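PDB 1ZTC: metallo-beta-lactamase domain-containing protein 1 from Thermotoga maritima, which is a putative metallo-beta-lactamase-fold hydrolase that binds a pair of metal ions, nickel here, and may act as an endoribonuclease. Local coordinates for the interface of chains A and B. Numbering follows the deposited sequence. Chains: chain A/B, hypothetical protein TM0894.

Contact 1: the interface of chains A and B. Residues chain A 31, 53, 84, 88, 116, 119; chain B 54, 57-58.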
loop_
_atom_site.group_PDB
_atom_site.type_symbol
_atom_site.label_atom_id
_atom_site.label_comp_id
_atom_site.label_asym_id
_atom_site.label_seq_id
_atom_site.Cartn_x
_atom_site.Cartn_y
_atom_site.Cartn_z
ATOM N N ASN A 31 -2.387 -7.067 -4.490
ATOM C CA ASN A 31 -1.343 -7.939 -4.057
ATOM C C ASN A 31 -0.007 -7.371 -4.527
ATOM O O ASN A 31 0.359 -7.466 -5.712
ATOM C CB ASN A 31 -1.574 -9.318 -4.649
ATOM C CG ASN A 31 -0.673 -10.332 -4.065
ATOM O OD1 ASN A 31 0.436 -10.011 -3.611
ATOM N ND2 ASN A 31 -1.148 -11.572 -4.022
ATOM N N ASN A 53 10.121 -8.262 -6.332
ATOM C CA ASN A 53 8.896 -8.045 -7.050
ATOM C C ASN A 53 8.937 -6.725 -7.821
ATOM O O ASN A 53 9.726 -5.842 -7.532
ATOM C CB ASN A 53 7.738 -8.048 -6.053
ATOM C CG ASN A 53 6.383 -8.179 -6.725
ATOM O OD1 ASN A 53 6.261 -8.875 -7.730
ATOM N ND2 ASN A 53 5.397 -7.393 -6.245
ATOM N N LEU A 84 6.003 -15.520 -6.202
ATOM C CA LEU A 84 6.165 -14.421 -7.140
ATOM C C LEU A 84 6.816 -13.160 -6.558
ATOM O O LEU A 84 7.583 -12.475 -7.227
ATOM C CB LEU A 84 4.780 -14.046 -7.683
ATOM C CG LEU A 84 4.752 -13.422 -9.067
ATOM C CD1 LEU A 84 5.438 -14.299 -10.102
ATOM C CD2 LEU A 84 3.266 -13.164 -9.413
ATOM N N PHE A 88 9.891 -12.601 -9.132
ATOM C CA PHE A 88 9.435 -11.940 -10.361
ATOM C C PHE A 88 10.571 -11.244 -11.127
ATOM O O PHE A 88 10.696 -11.383 -12.368
ATOM C CB PHE A 88 8.362 -10.889 -10.078
ATOM C CG PHE A 88 7.942 -10.167 -11.311
ATOM C CD1 PHE A 88 6.971 -10.697 -12.127
ATOM C CD2 PHE A 88 8.583 -8.997 -11.704
ATOM C CE1 PHE A 88 6.629 -10.087 -13.329
ATOM C CE2 PHE A 88 8.242 -8.376 -12.905
ATOM C CZ PHE A 88 7.253 -8.919 -13.700
ATOM N N VAL A 116 -2.792 -16.214 -12.511
ATOM C CA VAL A 116 -1.593 -16.338 -11.673
ATOM C C VAL A 116 -0.667 -17.467 -12.173
ATOM O O VAL A 116 0.552 -17.358 -12.195
ATOM C CB VAL A 116 -2.012 -16.569 -10.208
ATOM C CG1 VAL A 116 -0.806 -16.822 -9.309
ATOM C CG2 VAL A 116 -2.767 -15.346 -9.702
ATOM N N ILE A 119 1.418 -16.256 -15.004
ATOM C CA ILE A 119 2.519 -15.370 -14.655
ATOM C C ILE A 119 3.689 -16.215 -14.086
ATOM O O ILE A 119 4.844 -16.053 -14.476
ATOM C CB ILE A 119 2.059 -14.224 -13.643
ATOM C CG1 ILE A 119 0.985 -13.328 -14.271
ATOM C CG2 ILE A 119 3.251 -13.397 -13.236
ATOM C CD1 ILE A 119 1.450 -12.582 -15.513
ATOM N N LEU B 54 0.228 -5.810 -12.417
ATOM C CA LEU B 54 0.420 -7.098 -11.806
ATOM C C LEU B 54 -0.284 -7.234 -10.464
ATOM O O LEU B 54 -0.739 -8.324 -10.104
ATOM C CB LEU B 54 1.914 -7.316 -11.657
ATOM C CG LEU B 54 2.385 -8.621 -11.005
ATOM C CD1 LEU B 54 2.056 -9.801 -11.855
ATOM C CD2 LEU B 54 3.884 -8.500 -10.785
HETATM N N MSE B 57 -3.745 -8.911 -9.944
HETATM C CA MSE B 57 -3.834 -10.305 -10.433
HETATM C C MSE B 57 -4.915 -11.162 -9.753
HETATM O O MSE B 57 -5.608 -11.910 -10.432
HETATM C CB MSE B 57 -2.466 -11.010 -10.387
HETATM C CG MSE B 57 -2.000 -11.356 -9.007
HETATM SE SE MSE B 57 -0.175 -12.107 -8.944
HETATM C CE MSE B 57 0.648 -10.519 -8.098
ATOM N N ASP B 58 -5.071 -11.024 -8.444
ATOM C CA ASP B 58 -6.110 -11.762 -7.733
ATOM C C ASP B 58 -7.515 -11.254 -8.089
ATOM O O ASP B 58 -8.427 -12.050 -8.197
ATOM C CB ASP B 58 -5.938 -11.667 -6.221
ATOM C CG ASP B 58 -4.607 -12.256 -5.726
ATOM O OD1 ASP B 58 -4.073 -13.187 -6.367
ATOM O OD2 ASP B 58 -4.136 -11.779 -4.670
#
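Selenomethionine B:Met57, at the start of helix 57-67, reaches toward A:Leu84, and its side chain can be followed outward. CB meets none of the chain A groups described here within 4.2 Å. B:Met57 CG, held between the backbone N and the carbonyl carbon (chi1 72°), lies 4.1 Å from A:Val116 CG2, the two side chains crossing at about a right angle. The selenium then meets A:Leu84 tip to tip, B:Met57 SE standing 3.6 Å from the methyl A:Leu84 CD2. A bend at chi3 carries the terminal methyl B:Met57 CE on past the same leucine methyl to 3.9 Å from the carbonyl oxygen A:Asn31 O. With 69 Å² of its surface hidden, B:Met57 is a main apolar contact of this patch of the two-fold A/B interface, which is probably that of the homodimer.

B:Leu54 splits its branches on the other flank. Its CD1 packs against A:Ile119 CG2, whereas B:Leu54 CD2 sits 4.0 Å above one face of the A:Phe88 ring, offset toward the rim and nearest to A:Phe88 CD1, and also near the amide oxygen of A:Asn53.

The polar margin is a hydrogen bond from the A:Asn31 side-chain amide to the B:Asp58 carboxylate, whose planes are turned 55° apart. B:Asp58 OD2 lies close to the amide plane of A:Asn31, while A:Asn31 ND2 approaches B:Asp58 OD2 at 3.1 Å from the syn side, 26° out of the carboxylate plane.

Contact 2: the interface of chains A and B. Residues chain A 112-116; chain B 57-58, 61.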
loop_
_atom_site.group_PDB
_atom_site.type_symbol
_atom_site.label_atom_id
_atom_site.label_comp_id
_atom_site.label_asym_id
_atom_site.label_seq_id
_atom_site.Cartn_x
_atom_site.Cartn_y
_atom_site.Cartn_z
ATOM N N PHE A 112 -2.270 -22.899 -10.111
ATOM C CA PHE A 112 -2.424 -21.725 -9.215
ATOM C C PHE A 112 -3.537 -20.739 -9.632
ATOM O O PHE A 112 -3.737 -19.719 -8.993
ATOM C CB PHE A 112 -1.123 -20.947 -9.137
ATOM C CG PHE A 112 -0.108 -21.552 -8.241
ATOM C CD1 PHE A 112 -0.166 -22.909 -7.881
ATOM C CD2 PHE A 112 0.939 -20.759 -7.761
ATOM C CE1 PHE A 112 0.798 -23.459 -7.055
ATOM C CE2 PHE A 112 1.906 -21.289 -6.930
ATOM C CZ PHE A 112 1.844 -22.646 -6.569
ATOM N N GLY A 113 -4.242 -21.034 -10.713
ATOM C CA GLY A 113 -5.238 -20.138 -11.260
ATOM C C GLY A 113 -4.857 -19.798 -12.681
ATOM O O GLY A 113 -3.681 -19.786 -13.029
ATOM N N THR A 114 -5.848 -19.515 -13.511
ATOM C CA THR A 114 -5.558 -19.240 -14.908
ATOM C C THR A 114 -4.561 -18.072 -15.066
ATOM O O THR A 114 -3.492 -18.258 -15.664
ATOM C CB THR A 114 -6.811 -19.001 -15.724
ATOM O OG1 THR A 114 -7.629 -20.165 -15.670
ATOM C CG2 THR A 114 -6.462 -18.759 -17.164
ATOM N N ILE A 115 -4.868 -16.922 -14.453
ATOM C CA ILE A 115 -4.019 -15.740 -14.559
ATOM C C ILE A 115 -2.699 -15.880 -13.779
ATOM O O ILE A 115 -1.615 -15.662 -14.307
ATOM C CB ILE A 115 -4.778 -14.441 -14.180
ATOM C CG1 ILE A 115 -5.773 -14.102 -15.295
ATOM C CG2 ILE A 115 -3.805 -13.258 -13.938
ATOM C CD1 ILE A 115 -6.742 -13.083 -14.956
ATOM N N VAL A 116 -2.792 -16.214 -12.511
ATOM C CA VAL A 116 -1.593 -16.338 -11.673
ATOM C C VAL A 116 -0.667 -17.467 -12.173
ATOM O O VAL A 116 0.552 -17.358 -12.195
ATOM C CB VAL A 116 -2.012 -16.569 -10.208
ATOM C CG1 VAL A 116 -0.806 -16.822 -9.309
ATOM C CG2 VAL A 116 -2.767 -15.346 -9.702
HETATM N N MSE B 57 -3.745 -8.911 -9.944
HETATM C CA MSE B 57 -3.834 -10.305 -10.433
HETATM C C MSE B 57 -4.915 -11.162 -9.753
HETATM O O MSE B 57 -5.608 -11.910 -10.432
HETATM C CB MSE B 57 -2.466 -11.010 -10.387
HETATM C CG MSE B 57 -2.000 -11.356 -9.007
HETATM SE SE MSE B 57 -0.175 -12.107 -8.944
HETATM C CE MSE B 57 0.648 -10.519 -8.098
ATOM N N ASP B 58 -5.071 -11.024 -8.444
ATOM C CA ASP B 58 -6.110 -11.762 -7.733
ATOM C C ASP B 58 -7.515 -11.254 -8.089
ATOM O O ASP B 58 -8.427 -12.050 -8.197
ATOM C CB ASP B 58 -5.938 -11.667 -6.221
ATOM C CG ASP B 58 -4.607 -12.256 -5.726
ATOM O OD1 ASP B 58 -4.073 -13.187 -6.367
ATOM O OD2 ASP B 58 -4.136 -11.779 -4.670
ATOM N N GLU B 61 -8.253 -12.594 -11.592
ATOM C CA GLU B 61 -8.509 -14.044 -11.534
ATOM C C GLU B 61 -9.980 -14.301 -11.187
ATOM O O GLU B 61 -10.658 -15.092 -11.838
ATOM C CB GLU B 61 -7.613 -14.705 -10.490
ATOM C CG GLU B 61 -7.545 -16.215 -10.587
ATOM C CD GLU B 61 -6.564 -16.649 -11.673
ATOM O OE1 GLU B 61 -6.980 -16.743 -12.853
ATOM O OE2 GLU B 61 -5.379 -16.871 -11.364
HETATM O O HOH W 1 -5.274 -17.398 -8.598
#
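Backbone N-H groups of A:Ile115 and A:Val116, in the first turn of helix 114-125, point at the carboxylate of B:Glu61, after A:Gly113, with positive phi and extended psi, has led the chain from the 3-10 helix 109-112 into that turn. Each carboxylate oxygen takes one of these amides. B:Glu61 OE1 accepts from A:Ile115 N at 2.7 Å through its syn lone pair, and the bond is almost straight, 174° at the hydrogen. B:Glu61 OE2 accepts from A:Val116 N at 2.9 Å, equally straight, but the donor stands 28° out of the carboxylate plane on the syn side. A:Thr114 N is also near OE1, yet its N-H points away and makes no hydrogen bond.

The B:Glu61 chain leaves its helix with CG opposite the backbone N (chi1 -166°) and bends at chi2, which brings the carboxylate over the helix start. Water 1 O lies 2.8 Å from B:Glu61 OE2 and the same distance from A:Phe112 O, tying the acid to the preceding 3-10 helix as well.

Apolar groups flank the acid. The side chains of A:Ile115 and B:Glu61 slide past each other in opposite directions, with A:Ile115 CB 3.8 Å from the carboxylate carbon B:Glu61 CD and A:Ile115 CD1 3.7 Å from B:Glu61 N. A:Val116 crosses the acid at about a right angle, A:Val116 CG2 being 3.5 Å from B:Glu61 OE2.

The carboxylate thus caps the N-terminal end of helix 114-125 from the partner subunit. The helix dipole would probably stabilise its negative charge, and the paired, nearly straight bonds would help to set the register of the two subunits.

Contact 1 and contact 2 are neighbouring patches of one A/B interface, probably that of the homodimer, their C-alpha centres about 8 Å apart. They share A:Val116, B:Met57 and B:Asp58, and both bring helix 57-67 of chain B against helix 114-125 of chain A. Contact 1 supplies mainly apolar packing, partly from neighbouring elements, whereas contact 2 adds directional bonds at a helix end, so both act on the same helix pair. Two-fold symmetry repeats each patch with the chains exchanged. A:Leu84 lies between metal-binding A:His83 and A:Asp85, which places the partner subunit close to the nickel-binding HXHXDH motif, although the structure alone does not show coupling to catalysis.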